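PDB 5C86: kelch domain-containing protein, which probably oxidises alcohols to aldehydes at a mononuclear copper site, as a fungal alcohol oxidase of the galactose oxidase and glyoxal oxidase family. Local coordinates for residues Val19-Glu24 and Ile416-Thr421; Thr251-Ile256 and Leu271-Tyr276; Val386-Ser391 and Thr402-Asp407. All coordinates share one frame; numbering follows the deposited sequence. Where two conformers were deposited one is given.

Contact 1 (Val19-Glu24 and Ile416-Thr421); sequences VALVPE and IRVSAT
Val19 and Thr421 pair through both backbone groups: Val19 N donates to Thr421 O at 3.0 Å, and Thr421 N returns a bond to Val19 O at 2.8 Å, the two closing the ring of an antiparallel hydrogen-bonded pair. Two residues on, Leu21 N reaches Ser419 O at 3.1 Å, with an almost straight N-H...O angle of 179°. Between these bonds Ala20 and Ala420 form a non-hydrogen-bonded pair whose CA atoms come within 4.0 Å; their CB methyls meet at 3.8 Å. The Ala20 backbone bonds instead to Leu29 of the next strand. On the face of Val19 and Thr421 the two side chains run side by side and touch through their CG2 methyls (3.8 Å). Thr421 OG1 lies anti to its backbone N (chi1 -164°) and bonds to Val425 O, while Ser419 OG is taken by Asn426 ND2; both partners lie just beyond His423, a copper ligand in the metal-bound protein. Past the paired residues Val418 turns CG1 against Leu21 O (3.4 Å) and the ring of Pro23. The chemistry implies a buried seam between an N-terminal strand and the C-terminal domain, its main polar groups paired by backbone or nearby residues.

Contact 2 (Thr251-Ile256 and Leu271-Tyr276); sequences TSNAHI and LANGKY
Asn273 meets Ser252 and Asn253 through two torsions: chi1 (-79°), with CG anti to the carbonyl carbon, brings CG over Ser252, and chi2 (42°) turns the amide so that ND2 meets an oxygen of each. Ser252 OG, held between its backbone N and carbonyl carbon, faces it. The amide nitrogen is shared: Asn273 ND2 donates to Ser252 OG at 2.8 Å, close to its own amide plane, and to Asn253 OD1 at 3.1 Å. The second bond arrives on a lone pair of that oxygen. The two asparagine side chains lie side by side with their amide planes 81° apart, and Asn253 ND2 turns to Asp218.

The other end of the Asn273 amide is used as well. A bridging water accepts from Ala254 N and lies within donating distance of Asn273 OD1 (2.8 Å) and Leu271 O. Backbone bonds close the strip at both ends: Leu271 N to Ala254 O (2.9 Å) and Gly274 N to Ser252 O (3.1 Å). Leu271 supplies the apolar part. Its CD1 rests on Ala254 CB at 3.8 Å and, in the given conformer of Ile256, on CG1 of that residue. Upstream, Asn253 N bonds to Thr251 OG1, an ST turn.

Tyr276 O and Glu313 extend the contact outward: the former bonds to Tyr239 OH, while Glu313 takes Lys275 N. A chain leaving outer strand 267-270 is thus fastened by two backbone bonds, an asparagine amide and a water to the neighbouring segment that runs into strand 254-258, at the edge of a four-stranded antiparallel sheet, a blade of a kelch beta-propeller.

Contact 3 (Val386-Ser391 and Thr402-Asp407); sequences VIQSLS and TITMQD
Thr404 O accepts from two successive backbone N-H groups of the other strand: Gln388 N at 2.7 Å and Ser389 N at 3.1 Å. The first donor lies nearly along the C=O axis, with a bent N-H...O angle of 136°; the second sits in the carbonyl plane, on a lone pair. One extra residue on strand 387-390 therefore shifts the register by one, which makes this a beta bulge of the classic type. Thr404 N answers with a bond to Ser389 O at 2.9 Å.

Before the bulge Ile387 and Met405 form a non-hydrogen-bonded pair, and Gln406 N bonds to Val386 O. Met405 bends at both chi2 (-56°) and chi3 (-63°); Met405 SD lies 3.7 Å from Ile387 CG1, and its CE is close to Val386 O. After the bulge Leu390 CD2 rests on Ile403 CG1 at 3.8 Å, the side chains lying side by side, while Ile403 CG2 touches Ile387 CG2. This apolar face meets Leu463 and Ala465 of strand 459-466, so the antiparallel pair packs its apolar side chains into the C-terminal domain, of the early-set, immunoglobulin-like beta-sandwich type found in the galactose oxidase family.

The opposite face is polar. In the given conformer of Ser389 a water bridges Ser389 OG, Thr402 O and Thr404 OG1, and Thr404 OG1 also bonds to Ser444 OG on the next strand. Beyond Leu390, Ser391 is bound twice: its N donates to Thr402 O, and its OG receives Thr402 N at 2.8 Å. At Val386 a second water accepts from Val386 N and Asp407 N and donates to Asp407 OD2 at 2.6 Å.

How the contacts relate
After strand 5-11 the chain runs through strand 18-21, the first strand of an early propeller blade, which waits nearly 400 residues for its partner in contact 1. Further blades follow. Contact 2 closes a short local loop within one of them, where the chain leaves strand 267-270 for the next blade. Further on, contact 3 closes another short loop, pairing strands 387-390 and 400-405 of the C-terminal domain. Strand 412-422 comes next, and contact 1 finally joins it to strand 18-21, its long loop enclosing the other two, which stand in series. Contact 1 ties propeller to C-terminal domain; contacts 2 and 3 are peripheral, their centres about 38 Å apart.

Contact 1 (Val19-Glu24 and Ile416-Thr421)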
loop_
_atom_site.group_PDB
_atom_site.type_symbol
_atom_site.label_atom_id
_atom_site.label_comp_id
_atom_site.label_asym_id
_atom_site.label_seq_id
_atom_site.Cartn_x
_atom_site.Cartn_y
_atom_site.Cartn_z
ATOM N N VAL A 19 -2.577 3.476 8.171
ATOM C CA VAL A 19 -3.384 2.304 8.440
ATOM C C VAL A 19 -2.664 1.055 7.999
ATOM O O VAL A 19 -1.858 1.121 7.054
ATOM C CB VAL A 19 -4.753 2.329 7.806
ATOM C CG1 VAL A 19 -5.555 3.571 8.229
ATOM C CG2 VAL A 19 -4.704 2.261 6.281
ATOM N N ALA A 20 -2.949 -0.067 8.673
ATOM C CA ALA A 20 -2.306 -1.356 8.338
ATOM C C ALA A 20 -3.298 -2.449 8.520
ATOM O O ALA A 20 -4.086 -2.422 9.495
ATOM C CB ALA A 20 -1.126 -1.642 9.197
ATOM N N LEU A 21 -3.289 -3.429 7.629
ATOM C CA LEU A 21 -4.166 -4.607 7.804
ATOM C C LEU A 21 -3.406 -5.600 8.621
ATOM O O LEU A 21 -2.271 -5.930 8.329
ATOM C CB LEU A 21 -4.543 -5.209 6.440
ATOM C CG LEU A 21 -5.500 -6.381 6.541
ATOM C CD1 LEU A 21 -6.847 -5.896 6.869
ATOM C CD2 LEU A 21 -5.562 -7.076 5.217
ATOM N N VAL A 22 -4.010 -6.082 9.725
ATOM C CA VAL A 22 -3.330 -7.001 10.609
ATOM C C VAL A 22 -3.422 -8.455 10.012
ATOM O O VAL A 22 -4.521 -8.950 9.747
ATOM C CB VAL A 22 -4.002 -6.958 11.983
ATOM C CG1 VAL A 22 -3.335 -7.940 12.909
ATOM C CG2 VAL A 22 -3.972 -5.507 12.566
ATOM N N PRO A 23 -2.279 -9.074 9.808
ATOM C CA PRO A 23 -2.372 -10.466 9.327
ATOM C C PRO A 23 -3.198 -11.380 10.201
ATOM O O PRO A 23 -3.295 -11.190 11.404
ATOM C CB PRO A 23 -0.941 -10.913 9.302
ATOM C CG PRO A 23 -0.108 -9.713 9.117
ATOM C CD PRO A 23 -0.898 -8.655 9.889
ATOM N N GLU A 24 -3.869 -12.342 9.559
ATOM C CA GLU A 24 -4.614 -13.456 10.172
ATOM C C GLU A 24 -5.946 -13.015 10.681
ATOM O O GLU A 24 -6.953 -13.613 10.353
ATOM C CB GLU A 24 -3.842 -14.194 11.289
ATOM C CG GLU A 24 -2.888 -15.215 10.775
ATOM C CD GLU A 24 -2.081 -15.858 11.870
ATOM O OE1 GLU A 24 -2.461 -15.772 13.086
ATOM O OE2 GLU A 24 -1.014 -16.367 11.474
ATOM N N ILE A 416 -3.021 -11.508 -2.792
ATOM C CA ILE A 416 -2.752 -10.055 -2.662
ATOM C C ILE A 416 -1.974 -9.811 -1.421
ATOM O O ILE A 416 -2.382 -10.265 -0.340
ATOM C CB ILE A 416 -4.041 -9.227 -2.687
ATOM C CG1 ILE A 416 -4.738 -9.348 -4.066
ATOM C CG2 ILE A 416 -3.738 -7.745 -2.443
ATOM C CD1 ILE A 416 -5.866 -8.410 -4.297
ATOM N N ARG A 417 -0.836 -9.173 -1.537
ATOM C CA ARG A 417 0.009 -9.013 -0.395
ATOM C C ARG A 417 -0.568 -8.065 0.662
ATOM O O ARG A 417 -1.092 -6.968 0.309
ATOM C CB ARG A 417 1.364 -8.537 -0.835
ATOM C CG ARG A 417 2.491 -8.773 0.192
ATOM C CD ARG A 417 3.898 -8.654 -0.414
ATOM N NE ARG A 417 4.955 -8.766 0.567
ATOM C CZ ARG A 417 5.213 -7.835 1.478
ATOM N NH1 ARG A 417 4.647 -6.680 1.429
ATOM N NH2 ARG A 417 6.108 -8.044 2.421
ATOM N N VAL A 418 -0.528 -8.478 1.929
ATOM C CA VAL A 418 -1.068 -7.659 3.017
ATOM C C VAL A 418 -0.243 -6.399 3.152
ATOM O O VAL A 418 0.989 -6.409 3.036
ATOM C CB VAL A 418 -1.077 -8.491 4.323
ATOM C CG1 VAL A 418 -1.410 -7.699 5.544
ATOM C CG2 VAL A 418 -1.956 -9.737 4.184
ATOM N N SER A 419 -0.929 -5.288 3.402
ATOM C CA SER A 419 -0.264 -3.993 3.263
ATOM C C SER A 419 -0.693 -2.951 4.297
ATOM O O SER A 419 -1.423 -3.242 5.210
ATOM C CB SER A 419 -0.383 -3.467 1.799
ATOM O OG SER A 419 -1.714 -3.109 1.548
ATOM N N ALA A 420 -0.099 -1.781 4.100
ATOM C CA ALA A 420 -0.211 -0.655 5.014
ATOM C C ALA A 420 0.043 0.569 4.176
ATOM O O ALA A 420 0.748 0.541 3.175
ATOM C CB ALA A 420 0.816 -0.734 6.116
ATOM N N THR A 421 -0.531 1.702 4.624
ATOM C CA THR A 421 -0.350 2.921 3.838
ATOM C C THR A 421 -0.390 4.171 4.675
ATOM O O THR A 421 -1.077 4.246 5.677
ATOM C CB THR A 421 -1.459 3.063 2.728
ATOM O OG1 THR A 421 -1.071 4.048 1.746
ATOM C CG2 THR A 421 -2.860 3.403 3.196
#

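Contact 2 (Thr251-Ile256 and Leu271-Tyr276)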
loop_
_atom_site.group_PDB
_atom_site.type_symbol
_atom_site.label_atom_id
_atom_site.label_comp_id
_atom_site.label_asym_id
_atom_site.label_seq_id
_atom_site.Cartn_x
_atom_site.Cartn_y
_atom_site.Cartn_z
ATOM N N THR A 251 -2.708 16.086 -11.948
ATOM C CA THR A 251 -3.150 15.556 -13.250
ATOM C C THR A 251 -4.057 14.353 -13.137
ATOM O O THR A 251 -4.246 13.785 -12.051
ATOM C CB THR A 251 -1.973 15.117 -14.123
ATOM O OG1 THR A 251 -1.502 13.812 -13.725
ATOM C CG2 THR A 251 -0.887 16.103 -14.138
ATOM N N SER A 252 -4.605 13.962 -14.290
ATOM C CA SER A 252 -5.379 12.792 -14.433
ATOM C C SER A 252 -4.609 11.815 -15.339
ATOM O O SER A 252 -5.227 10.923 -15.938
ATOM C CB SER A 252 -6.796 13.082 -14.976
ATOM O OG SER A 252 -6.699 13.863 -16.188
ATOM N N ASN A 253 -3.300 11.974 -15.439
ATOM C CA ASN A 253 -2.508 11.115 -16.309
ATOM C C ASN A 253 -2.448 9.706 -15.743
ATOM O O ASN A 253 -2.317 9.473 -14.547
ATOM C CB ASN A 253 -1.090 11.629 -16.490
ATOM C CG ASN A 253 -1.007 12.942 -17.246
ATOM O OD1 ASN A 253 -1.949 13.398 -17.881
ATOM N ND2 ASN A 253 0.127 13.508 -17.210
ATOM N N ALA A 254 -2.513 8.717 -16.627
ATOM C CA ALA A 254 -2.662 7.273 -16.286
ATOM C C ALA A 254 -1.647 6.518 -17.198
ATOM O O ALA A 254 -1.658 6.700 -18.419
ATOM C CB ALA A 254 -4.022 6.821 -16.472
ATOM N N HIS A 255 -0.852 5.654 -16.609
ATOM C CA HIS A 255 0.174 4.865 -17.330
ATOM C C HIS A 255 0.206 3.451 -16.796
ATOM O O HIS A 255 -0.150 3.188 -15.625
ATOM C CB HIS A 255 1.579 5.414 -17.227
ATOM C CG HIS A 255 1.744 6.748 -17.843
ATOM N ND1 HIS A 255 1.378 7.935 -17.219
ATOM C CD2 HIS A 255 2.189 7.094 -19.084
ATOM C CE1 HIS A 255 1.628 8.954 -18.045
ATOM N NE2 HIS A 255 2.119 8.468 -19.181
ATOM N N ILE A 256 0.546 2.492 -17.670
ATOM C CA ILE A 256 0.940 1.161 -17.254
ATOM C C ILE A 256 2.400 0.950 -17.589
ATOM O O ILE A 256 2.781 1.138 -18.741
ATOM C CB ILE A 256 0.064 0.061 -17.919
ATOM C CG1 ILE A 256 -1.371 0.048 -17.394
ATOM C CG2 ILE A 256 0.763 -1.317 -17.796
ATOM C CD1 ILE A 256 -2.333 -0.780 -18.254
ATOM N N LEU A 271 -2.420 5.701 -21.086
ATOM C CA LEU A 271 -3.767 5.378 -21.213
ATOM C C LEU A 271 -4.542 6.709 -21.380
ATOM O O LEU A 271 -3.965 7.810 -21.180
ATOM C CB LEU A 271 -4.297 4.749 -19.918
ATOM C CG LEU A 271 -3.428 3.543 -19.429
ATOM C CD1 LEU A 271 -3.466 3.341 -17.935
ATOM C CD2 LEU A 271 -3.988 2.372 -20.206
ATOM N N ALA A 272 -5.814 6.606 -21.716
ATOM C CA ALA A 272 -6.708 7.740 -21.687
ATOM C C ALA A 272 -6.686 8.269 -20.246
ATOM O O ALA A 272 -6.626 7.474 -19.276
ATOM C CB ALA A 272 -8.104 7.377 -22.106
ATOM N N ASN A 273 -6.713 9.580 -20.096
ATOM C CA ASN A 273 -6.752 10.132 -18.751
ATOM C C ASN A 273 -7.982 9.720 -18.016
ATOM O O ASN A 273 -9.067 9.491 -18.586
ATOM C CB ASN A 273 -6.730 11.652 -18.819
ATOM C CG ASN A 273 -5.346 12.197 -19.052
ATOM O OD1 ASN A 273 -4.555 11.689 -19.844
ATOM N ND2 ASN A 273 -4.985 13.226 -18.256
ATOM N N GLY A 274 -7.920 9.683 -16.682
ATOM C CA GLY A 274 -9.078 9.469 -15.893
ATOM C C GLY A 274 -9.952 10.772 -15.912
ATOM O O GLY A 274 -9.542 11.794 -16.437
ATOM N N LYS A 275 -11.184 10.662 -15.437
ATOM C CA LYS A 275 -12.053 11.798 -15.455
ATOM C C LYS A 275 -11.659 12.851 -14.431
ATOM O O LYS A 275 -11.918 14.041 -14.629
ATOM C CB LYS A 275 -13.424 11.356 -15.170
ATOM C CG LYS A 275 -14.461 12.428 -15.262
ATOM C CD LYS A 275 -15.865 11.838 -15.015
ATOM C CE LYS A 275 -17.028 12.772 -15.382
ATOM N NZ LYS A 275 -16.669 14.194 -15.442
ATOM N N TYR A 276 -11.004 12.462 -13.346
ATOM C CA TYR A 276 -10.741 13.382 -12.242
ATOM C C TYR A 276 -9.272 13.468 -11.954
ATOM O O TYR A 276 -8.643 12.435 -11.614
ATOM C CB TYR A 276 -11.524 12.908 -11.036
ATOM C CG TYR A 276 -13.002 12.839 -11.247
ATOM C CD1 TYR A 276 -13.758 14.020 -11.411
ATOM C CD2 TYR A 276 -13.684 11.615 -11.269
ATOM C CE1 TYR A 276 -15.111 13.947 -11.631
ATOM C CE2 TYR A 276 -15.018 11.558 -11.478
ATOM C CZ TYR A 276 -15.721 12.730 -11.646
ATOM O OH TYR A 276 -17.101 12.657 -11.880
HETATM O O HOH W 1 -2.872 9.552 -19.439
#

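Contact 3 (Val386-Ser391 and Thr402-Asp407)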
loop_
_atom_site.group_PDB
_atom_site.type_symbol
_atom_site.label_atom_id
_atom_site.label_comp_id
_atom_site.label_asym_id
_atom_site.label_seq_id
_atom_site.Cartn_x
_atom_site.Cartn_y
_atom_site.Cartn_z
ATOM N N VAL A 386 -16.774 -19.713 -0.510
ATOM C CA VAL A 386 -16.073 -19.855 0.746
ATOM C C VAL A 386 -14.842 -20.816 0.567
ATOM O O VAL A 386 -15.023 -21.924 0.089
ATOM C CB VAL A 386 -17.001 -20.423 1.817
ATOM C CG1 VAL A 386 -16.274 -20.680 3.109
ATOM C CG2 VAL A 386 -18.203 -19.437 2.050
ATOM N N ILE A 387 -13.683 -20.391 1.055
ATOM C CA ILE A 387 -12.542 -21.307 1.190
ATOM C C ILE A 387 -12.709 -22.071 2.482
ATOM O O ILE A 387 -12.706 -21.441 3.582
ATOM C CB ILE A 387 -11.202 -20.556 1.180
ATOM C CG1 ILE A 387 -11.079 -19.869 -0.139
ATOM C CG2 ILE A 387 -10.027 -21.559 1.491
ATOM C CD1 ILE A 387 -9.815 -19.001 -0.239
ATOM N N GLN A 388 -12.907 -23.403 2.315
ATOM C CA GLN A 388 -13.061 -24.405 3.381
ATOM C C GLN A 388 -11.717 -24.843 3.980
ATOM O O GLN A 388 -11.582 -25.059 5.186
ATOM C CB GLN A 388 -13.788 -25.656 2.849
ATOM C CG GLN A 388 -14.064 -26.686 3.966
ATOM C CD GLN A 388 -14.555 -28.021 3.446
ATOM O OE1 GLN A 388 -14.759 -28.197 2.254
ATOM N NE2 GLN A 388 -14.750 -28.978 4.353
ATOM N N SER A 389 -10.694 -24.957 3.142
ATOM C CA SER A 389 -9.368 -25.288 3.690
ATOM C C SER A 389 -8.215 -24.769 2.800
ATOM O O SER A 389 -8.421 -24.525 1.625
ATOM C CB SER A 389 -9.277 -26.810 3.937
ATOM O OG SER A 389 -9.273 -27.544 2.748
ATOM N N LEU A 390 -7.042 -24.580 3.396
ATOM C CA LEU A 390 -5.775 -24.510 2.642
ATOM C C LEU A 390 -4.931 -25.664 3.141
ATOM O O LEU A 390 -4.918 -26.013 4.351
ATOM C CB LEU A 390 -5.023 -23.241 2.899
ATOM C CG LEU A 390 -5.699 -21.955 2.532
ATOM C CD1 LEU A 390 -4.786 -20.790 2.781
ATOM C CD2 LEU A 390 -6.129 -21.935 1.046
ATOM N N SER A 391 -4.143 -26.234 2.224
ATOM C CA SER A 391 -3.229 -27.299 2.600
ATOM C C SER A 391 -2.058 -26.844 3.378
ATOM O O SER A 391 -1.347 -27.688 3.997
ATOM C CB SER A 391 -2.702 -28.027 1.360
ATOM O OG SER A 391 -2.051 -27.120 0.506
ATOM N N THR A 402 -3.073 -26.332 -2.026
ATOM C CA THR A 402 -4.358 -26.809 -2.421
ATOM C C THR A 402 -5.438 -26.040 -1.619
ATOM O O THR A 402 -5.381 -26.026 -0.370
ATOM C CB THR A 402 -4.515 -28.332 -2.216
ATOM O OG1 THR A 402 -3.537 -28.996 -3.042
ATOM C CG2 THR A 402 -5.883 -28.810 -2.643
ATOM N N ILE A 403 -6.391 -25.477 -2.336
ATOM C CA ILE A 403 -7.454 -24.636 -1.827
ATOM C C ILE A 403 -8.710 -25.481 -1.944
ATOM O O ILE A 403 -9.043 -25.850 -3.069
ATOM C CB ILE A 403 -7.589 -23.372 -2.642
ATOM C CG1 ILE A 403 -6.270 -22.594 -2.699
ATOM C CG2 ILE A 403 -8.768 -22.514 -2.085
ATOM C CD1 ILE A 403 -6.013 -21.866 -3.972
ATOM N N THR A 404 -9.410 -25.723 -0.862
ATOM C CA THR A 404 -10.695 -26.499 -1.004
ATOM C C THR A 404 -11.851 -25.526 -0.764
ATOM O O THR A 404 -11.904 -24.901 0.273
ATOM C CB THR A 404 -10.729 -27.587 0.037
ATOM O OG1 THR A 404 -9.585 -28.438 -0.156
ATOM C CG2 THR A 404 -11.988 -28.404 -0.109
ATOM N N MET A 405 -12.699 -25.408 -1.753
ATOM C CA MET A 405 -13.881 -24.550 -1.774
ATOM C C MET A 405 -15.037 -25.300 -1.193
ATOM O O MET A 405 -15.187 -26.512 -1.401
ATOM C CB MET A 405 -14.193 -24.062 -3.172
ATOM C CG MET A 405 -13.010 -23.372 -3.874
ATOM S SD MET A 405 -12.349 -21.978 -2.905
ATOM C CE MET A 405 -13.802 -20.932 -2.915
ATOM N N GLN A 406 -15.919 -24.559 -0.559
ATOM C CA GLN A 406 -17.151 -25.128 0.016
ATOM C C GLN A 406 -18.076 -25.715 -1.026
ATOM O O GLN A 406 -18.626 -26.834 -0.800
ATOM C CB GLN A 406 -17.836 -24.037 0.821
ATOM C CG GLN A 406 -19.130 -24.528 1.521
ATOM C CD GLN A 406 -19.717 -23.343 2.255
ATOM O OE1 GLN A 406 -19.227 -23.002 3.272
ATOM N NE2 GLN A 406 -20.606 -22.620 1.630
ATOM N N ASP A 407 -18.267 -25.007 -2.133
ATOM C CA ASP A 407 -19.207 -25.312 -3.195
ATOM C C ASP A 407 -18.438 -25.601 -4.503
ATOM O O ASP A 407 -17.550 -24.865 -4.899
ATOM C CB ASP A 407 -20.142 -24.118 -3.462
ATOM C CG ASP A 407 -20.587 -23.392 -2.171
ATOM O OD1 ASP A 407 -21.410 -24.062 -1.485
ATOM O OD2 ASP A 407 -20.073 -22.234 -1.802
HETATM O O HOH W 2 -17.577 -22.018 -2.376
HETATM O O HOH W 3 -7.108 -27.781 0.956
#